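Local coordinates for protein argonaute (Methanocaldococcus jannaschii, PDB 5G5S) that uses short single-stranded DNA guides to bind complementary target DNA and cut it, an endonuclease activity that may defend the cell against invading genetic elements, at residues A[304-309]-A[611-617]; A[599-605]-A[635-639]. All blocks are in the same frame, centred on the assembly; numbering follows the deposited sequence.

Contact 1. Residues A[304-309]-A[611-617]; sequences LEFMKF and DYRIGSV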
loop_
_atom_site.group_PDB
_atom_site.type_symbol
_atom_site.label_atom_id
_atom_site.label_comp_id
_atom_site.label_asym_id
_atom_site.label_seq_id
_atom_site.Cartn_x
_atom_site.Cartn_y
_atom_site.Cartn_z
ATOM N N LEU A 304 -24.832 -0.414 10.164
ATOM C CA LEU A 304 -24.342 -1.754 9.894
ATOM C C LEU A 304 -23.829 -2.454 11.147
ATOM O O LEU A 304 -23.191 -1.814 11.983
ATOM C CB LEU A 304 -23.202 -1.627 8.858
ATOM C CG LEU A 304 -22.825 -2.849 8.050
ATOM C CD1 LEU A 304 -24.026 -3.400 7.279
ATOM C CD2 LEU A 304 -21.682 -2.518 7.105
ATOM N N GLU A 305 -24.067 -3.782 11.242
ATOM C CA GLU A 305 -23.606 -4.636 12.339
ATOM C C GLU A 305 -22.168 -5.105 12.050
ATOM O O GLU A 305 -21.889 -5.612 10.963
ATOM C CB GLU A 305 -24.540 -5.840 12.526
ATOM C CG GLU A 305 -25.876 -5.502 13.166
ATOM C CD GLU A 305 -26.805 -6.687 13.341
ATOM O OE1 GLU A 305 -27.084 -7.386 12.339
ATOM O OE2 GLU A 305 -27.278 -6.904 14.481
ATOM N N PHE A 306 -21.265 -4.928 13.030
ATOM C CA PHE A 306 -19.845 -5.271 12.920
ATOM C C PHE A 306 -19.415 -6.330 13.929
ATOM O O PHE A 306 -19.727 -6.220 15.115
ATOM C CB PHE A 306 -18.967 -4.001 13.126
ATOM C CG PHE A 306 -18.806 -3.085 11.933
ATOM C CD1 PHE A 306 -19.840 -2.244 11.534
ATOM C CD2 PHE A 306 -17.605 -3.029 11.237
ATOM C CE1 PHE A 306 -19.684 -1.388 10.438
ATOM C CE2 PHE A 306 -17.455 -2.182 10.133
ATOM C CZ PHE A 306 -18.495 -1.371 9.739
ATOM N N MET A 307 -18.655 -7.328 13.461
ATOM C CA MET A 307 -18.047 -8.336 14.323
ATOM C C MET A 307 -16.789 -7.666 14.933
ATOM O O MET A 307 -16.237 -6.723 14.346
ATOM C CB MET A 307 -17.637 -9.602 13.509
ATOM C CG MET A 307 -16.331 -9.422 12.715
ATOM S SD MET A 307 -15.617 -10.861 11.883
ATOM C CE MET A 307 -14.781 -11.629 13.210
ATOM N N LYS A 308 -16.330 -8.162 16.085
ATOM C CA LYS A 308 -15.099 -7.674 16.698
ATOM C C LYS A 308 -14.086 -8.809 16.595
ATOM O O LYS A 308 -14.427 -9.955 16.885
ATOM C CB LYS A 308 -15.318 -7.223 18.151
ATOM C CG LYS A 308 -14.187 -6.312 18.644
ATOM C CD LYS A 308 -14.624 -5.393 19.777
ATOM C CE LYS A 308 -14.688 -3.936 19.376
ATOM N NZ LYS A 308 -13.341 -3.333 19.231
ATOM N N PHE A 309 -12.870 -8.519 16.113
ATOM C CA PHE A 309 -11.861 -9.557 15.955
ATOM C C PHE A 309 -11.262 -9.987 17.285
ATOM O O PHE A 309 -11.180 -9.190 18.217
ATOM C CB PHE A 309 -10.748 -9.105 14.990
ATOM C CG PHE A 309 -11.199 -8.620 13.634
ATOM C CD1 PHE A 309 -11.999 -9.417 12.822
ATOM C CD2 PHE A 309 -10.762 -7.400 13.135
ATOM C CE1 PHE A 309 -12.404 -8.972 11.563
ATOM C CE2 PHE A 309 -11.151 -6.961 11.869
ATOM C CZ PHE A 309 -11.971 -7.751 11.089
ATOM N N ASP A 611 -13.674 3.461 16.882
ATOM C CA ASP A 611 -13.450 2.067 17.268
ATOM C C ASP A 611 -12.683 1.320 16.149
ATOM O O ASP A 611 -12.682 1.746 14.991
ATOM C CB ASP A 611 -14.784 1.376 17.622
ATOM C CG ASP A 611 -14.672 0.016 18.305
ATOM O OD1 ASP A 611 -13.585 -0.288 18.867
ATOM O OD2 ASP A 611 -15.666 -0.748 18.273
ATOM N N TYR A 612 -11.996 0.241 16.523
ATOM C CA TYR A 612 -11.129 -0.542 15.658
ATOM C C TYR A 612 -11.193 -2.012 16.053
ATOM O O TYR A 612 -11.860 -2.338 17.033
ATOM C CB TYR A 612 -9.682 -0.003 15.747
ATOM C CG TYR A 612 -9.062 -0.123 17.128
ATOM C CD1 TYR A 612 -9.330 0.818 18.120
ATOM C CD2 TYR A 612 -8.207 -1.176 17.441
ATOM C CE1 TYR A 612 -8.797 0.689 19.401
ATOM C CE2 TYR A 612 -7.666 -1.314 18.719
ATOM C CZ TYR A 612 -7.940 -0.363 19.688
ATOM O OH TYR A 612 -7.363 -0.471 20.934
ATOM N N ARG A 613 -10.474 -2.900 15.310
ATOM C CA ARG A 613 -10.469 -4.356 15.520
ATOM C C ARG A 613 -11.897 -4.853 15.166
ATOM O O ARG A 613 -12.404 -5.790 15.776
ATOM C CB ARG A 613 -10.046 -4.694 16.973
ATOM C CG ARG A 613 -9.596 -6.123 17.231
ATOM C CD ARG A 613 -9.250 -6.319 18.703
ATOM N NE ARG A 613 -10.311 -7.038 19.410
ATOM C CZ ARG A 613 -10.259 -7.422 20.683
ATOM N NH1 ARG A 613 -9.196 -7.138 21.428
ATOM N NH2 ARG A 613 -11.270 -8.090 21.223
ATOM N N ILE A 614 -12.523 -4.205 14.141
ATOM C CA ILE A 614 -13.885 -4.463 13.654
ATOM C C ILE A 614 -13.968 -4.743 12.150
ATOM O O ILE A 614 -13.177 -4.221 11.361
ATOM C CB ILE A 614 -14.916 -3.376 14.120
ATOM C CG1 ILE A 614 -14.524 -1.955 13.636
ATOM C CG2 ILE A 614 -15.145 -3.430 15.642
ATOM C CD1 ILE A 614 -15.676 -0.952 13.603
ATOM N N GLY A 615 -14.948 -5.557 11.779
ATOM C CA GLY A 615 -15.186 -5.958 10.401
ATOM C C GLY A 615 -16.639 -6.234 10.105
ATOM O O GLY A 615 -17.376 -6.719 10.970
ATOM N N SER A 616 -17.067 -5.910 8.876
ATOM C CA SER A 616 -18.439 -6.150 8.422
ATOM C C SER A 616 -18.470 -6.468 6.921
ATOM O O SER A 616 -17.420 -6.463 6.275
ATOM C CB SER A 616 -19.346 -4.976 8.771
ATOM O OG SER A 616 -20.708 -5.330 8.619
ATOM N N VAL A 617 -19.655 -6.836 6.389
ATOM C CA VAL A 617 -19.848 -7.185 4.978
ATOM C C VAL A 617 -20.973 -6.307 4.409
ATOM O O VAL A 617 -22.085 -6.319 4.929
ATOM C CB VAL A 617 -20.108 -8.709 4.756
ATOM C CG1 VAL A 617 -20.463 -9.014 3.300
ATOM C CG2 VAL A 617 -18.914 -9.556 5.197
#
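A serine side chain takes over where the regular strand pairing stops: Ser-616 OG donates a hydrogen bond to Glu-305 O at 2.6 Å, while its CB sits over the face of the Phe-306 ring, 3.5 Å from the ring centroid, in a CH-pi contact. The short strand axes run 134° apart, antiparallel but strongly splayed, so backbone pairing is confined to the next few residues. There Met-307 and Gly-615 form a hydrogen-bonded pair (Met-307 N to Gly-615 O 2.9 Å, Gly-615 N to Met-307 O 3.1 Å), and Phe-309 N reaches Arg-613 O at 2.8 Å. The absence of a side chain at Gly-615 makes room for an aromatic ring, since Phe-309 CZ lies 3.7 Å from Gly-615 CA and a beta carbon there would clash with it. Beside the non-hydrogen-bonded pair Lys-308 and Ile-614, Phe-306 CD2 packs on Ile-614 CD1 at 3.7 Å. Lys-308 then reaches across to the turn, its NZ making a salt bridge with Asp-611 OD1 (3.1 Å) and a hydrogen bond to Tyr-612 O (2.8 Å); the other Asp-611 oxygen is bound by Tyr-10. Arg-613 and Ile-614 both face Leu-625 in a G1 beta bulge. The pair lies one strand in from the end of the sheet formed by strand 7-12, with strand 621-625 beyond 614-617 and helix 656-666 packed against Met-307 and Phe-309.

Contact 2. Residues A[599-605]-A[635-639]; sequences IRKNNKY and PVKLS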
loop_
_atom_site.group_PDB
_atom_site.type_symbol
_atom_site.label_atom_id
_atom_site.label_comp_id
_atom_site.label_asym_id
_atom_site.label_seq_id
_atom_site.Cartn_x
_atom_site.Cartn_y
_atom_site.Cartn_z
ATOM N N ILE A 599 -7.493 -7.067 -1.817
ATOM C CA ILE A 599 -7.365 -6.217 -0.637
ATOM C C ILE A 599 -7.078 -4.821 -1.148
ATOM O O ILE A 599 -6.034 -4.587 -1.742
ATOM C CB ILE A 599 -6.312 -6.777 0.361
ATOM C CG1 ILE A 599 -6.818 -8.124 0.954
ATOM C CG2 ILE A 599 -5.974 -5.743 1.478
ATOM C CD1 ILE A 599 -5.814 -8.931 1.620
ATOM N N ARG A 600 -8.054 -3.921 -0.997
ATOM C CA ARG A 600 -7.934 -2.551 -1.477
ATOM C C ARG A 600 -7.884 -1.519 -0.350
ATOM O O ARG A 600 -8.874 -1.280 0.351
ATOM C CB ARG A 600 -8.999 -2.244 -2.539
ATOM C CG ARG A 600 -8.861 -3.154 -3.762
ATOM C CD ARG A 600 -9.754 -2.745 -4.901
ATOM N NE ARG A 600 -9.160 -1.708 -5.748
ATOM C CZ ARG A 600 -8.392 -1.948 -6.806
ATOM N NH1 ARG A 600 -8.093 -3.193 -7.151
ATOM N NH2 ARG A 600 -7.907 -0.943 -7.520
ATOM N N LYS A 601 -6.691 -0.933 -0.166
ATOM C CA LYS A 601 -6.418 0.104 0.832
ATOM C C LYS A 601 -7.073 1.431 0.401
ATOM O O LYS A 601 -7.489 2.219 1.240
ATOM C CB LYS A 601 -4.885 0.260 1.069
ATOM C CG LYS A 601 -4.070 0.589 -0.192
ATOM C CD LYS A 601 -2.567 0.611 0.077
ATOM C CE LYS A 601 -1.757 0.364 -1.181
ATOM N NZ LYS A 601 -1.808 -1.062 -1.617
ATOM N N ASN A 602 -7.190 1.644 -0.910
ATOM C CA ASN A 602 -7.781 2.835 -1.505
ATOM C C ASN A 602 -9.159 2.444 -1.961
ATOM O O ASN A 602 -9.297 1.630 -2.862
ATOM C CB ASN A 602 -6.907 3.351 -2.680
ATOM C CG ASN A 602 -5.466 3.645 -2.299
ATOM O OD1 ASN A 602 -5.173 4.307 -1.290
ATOM N ND2 ASN A 602 -4.529 3.159 -3.109
ATOM N N ASN A 603 -10.178 2.942 -1.253
ATOM C CA ASN A 603 -11.582 2.655 -1.500
ATOM C C ASN A 603 -12.452 3.824 -1.024
ATOM O O ASN A 603 -11.947 4.771 -0.431
ATOM C CB ASN A 603 -11.982 1.299 -0.876
ATOM C CG ASN A 603 -11.941 1.275 0.635
ATOM O OD1 ASN A 603 -12.927 1.578 1.297
ATOM N ND2 ASN A 603 -10.801 0.920 1.210
ATOM N N LYS A 604 -13.732 3.784 -1.349
ATOM C CA LYS A 604 -14.722 4.824 -1.075
ATOM C C LYS A 604 -15.459 4.710 0.267
ATOM O O LYS A 604 -16.164 5.652 0.635
ATOM C CB LYS A 604 -15.722 4.899 -2.246
ATOM C CG LYS A 604 -15.029 5.116 -3.592
ATOM C CD LYS A 604 -16.051 5.230 -4.687
ATOM C CE LYS A 604 -15.480 5.705 -6.008
ATOM N NZ LYS A 604 -14.719 4.637 -6.693
ATOM N N TYR A 605 -15.306 3.578 0.995
ATOM C CA TYR A 605 -15.988 3.354 2.281
ATOM C C TYR A 605 -15.416 4.157 3.415
ATOM O O TYR A 605 -14.211 4.369 3.472
ATOM C CB TYR A 605 -16.007 1.870 2.695
ATOM C CG TYR A 605 -16.869 0.966 1.841
ATOM C CD1 TYR A 605 -18.252 0.935 1.997
ATOM C CD2 TYR A 605 -16.294 0.057 0.960
ATOM C CE1 TYR A 605 -19.044 0.054 1.260
ATOM C CE2 TYR A 605 -17.074 -0.813 0.206
ATOM C CZ TYR A 605 -18.450 -0.812 0.359
ATOM O OH TYR A 605 -19.215 -1.667 -0.391
ATOM N N PRO A 635 -11.169 2.638 6.249
ATOM C CA PRO A 635 -11.271 1.171 6.210
ATOM C C PRO A 635 -10.606 0.563 4.964
ATOM O O PRO A 635 -10.305 1.261 3.988
ATOM C CB PRO A 635 -12.783 0.917 6.248
ATOM C CG PRO A 635 -13.377 2.132 5.680
ATOM C CD PRO A 635 -12.476 3.280 6.010
ATOM N N VAL A 636 -10.358 -0.748 5.033
ATOM C CA VAL A 636 -9.784 -1.554 3.962
ATOM C C VAL A 636 -10.942 -2.351 3.361
ATOM O O VAL A 636 -11.743 -2.927 4.101
ATOM C CB VAL A 636 -8.657 -2.493 4.493
ATOM C CG1 VAL A 636 -8.072 -3.338 3.371
ATOM C CG2 VAL A 636 -7.555 -1.704 5.205
ATOM N N LYS A 637 -11.039 -2.370 2.025
ATOM C CA LYS A 637 -12.071 -3.137 1.333
ATOM C C LYS A 637 -11.534 -4.515 0.928
ATOM O O LYS A 637 -10.445 -4.616 0.363
ATOM C CB LYS A 637 -12.589 -2.384 0.108
ATOM C CG LYS A 637 -13.818 -3.031 -0.529
ATOM C CD LYS A 637 -14.311 -2.276 -1.760
ATOM C CE LYS A 637 -13.434 -2.461 -2.973
ATOM N NZ LYS A 637 -14.034 -1.812 -4.167
ATOM N N LEU A 638 -12.310 -5.567 1.242
ATOM C CA LEU A 638 -12.030 -6.963 0.890
ATOM C C LEU A 638 -13.053 -7.362 -0.171
ATOM O O LEU A 638 -14.236 -7.088 -0.016
ATOM C CB LEU A 638 -12.092 -7.893 2.110
ATOM C CG LEU A 638 -11.368 -7.405 3.366
ATOM C CD1 LEU A 638 -11.602 -8.348 4.519
ATOM C CD2 LEU A 638 -9.864 -7.209 3.125
ATOM N N SER A 639 -12.589 -7.914 -1.292
ATOM C CA SER A 639 -13.477 -8.222 -2.405
ATOM C C SER A 639 -13.031 -9.467 -3.144
ATOM O O SER A 639 -11.845 -9.811 -3.138
ATOM C CB SER A 639 -13.479 -7.037 -3.374
ATOM O OG SER A 639 -14.347 -7.235 -4.473
#
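Ile-599 supplies the apolar centre, its CG2 3.7 Å from Val-636 CG1 and its CG1 3.9 Å from Leu-638 CD2; Ile-599 and Leu-638 also rest on Leu-662 of helix 656-666. Next to the non-hydrogen-bonded pair Ile-599 and Leu-638, Arg-600 and Lys-637 form a hydrogen-bonded antiparallel pair with nearly straight bonds: Arg-600 N to Lys-637 O is 2.8 Å and Lys-637 N to Arg-600 O 2.9 Å. Past Arg-600 the chain leaves the strand, and Asn-603 ties the loop back to its partner, with ND2 giving a hydrogen bond to Pro-635 O (2.8 Å) while OD1 accepts from Tyr-605 N (3.1 Å), an Asx turn. The turn brings Tyr-605 CB to 4.0 Å from Pro-635 CG, and the edge of its ring meets Lys-637, CE2 to CD 3.7 Å; its hydroxyl is bonded to Asp-621. On the polar margin Lys-601 points away from 635-639 and forms a salt bridge with Asp-572, a catalytic and metal-binding residue by similarity. Strand 593-600 runs parallel to 566-571 and is flanked on its other side by antiparallel 636-645, within the RNase H-like core of a PIWI domain; the loop that follows sets Lys-601 beside the probable cleavage centre.

How the contacts relate
Both contacts belong to one mixed sheet and illustrate how a sheet can join sequence-distant parts of a chain. Along the chain their segments alternate, 304-309, 599-605, 611-617, 635-639; strands 593-600 and 614-618 follow each other. Their centres lie 14 Å apart and their nearest atoms about 6 Å, without touching. Strand 621-625 bridges them, pairing with 614-618 on one side and 636-645 on the other, and helix 656-666 packs against both. Contact 2 lies within the PIWI domain beside its probable catalytic site, whereas contact 1, away from the annotated sites, joins this domain to strand 302-308 and, through it, to the N-terminal strand 7-12.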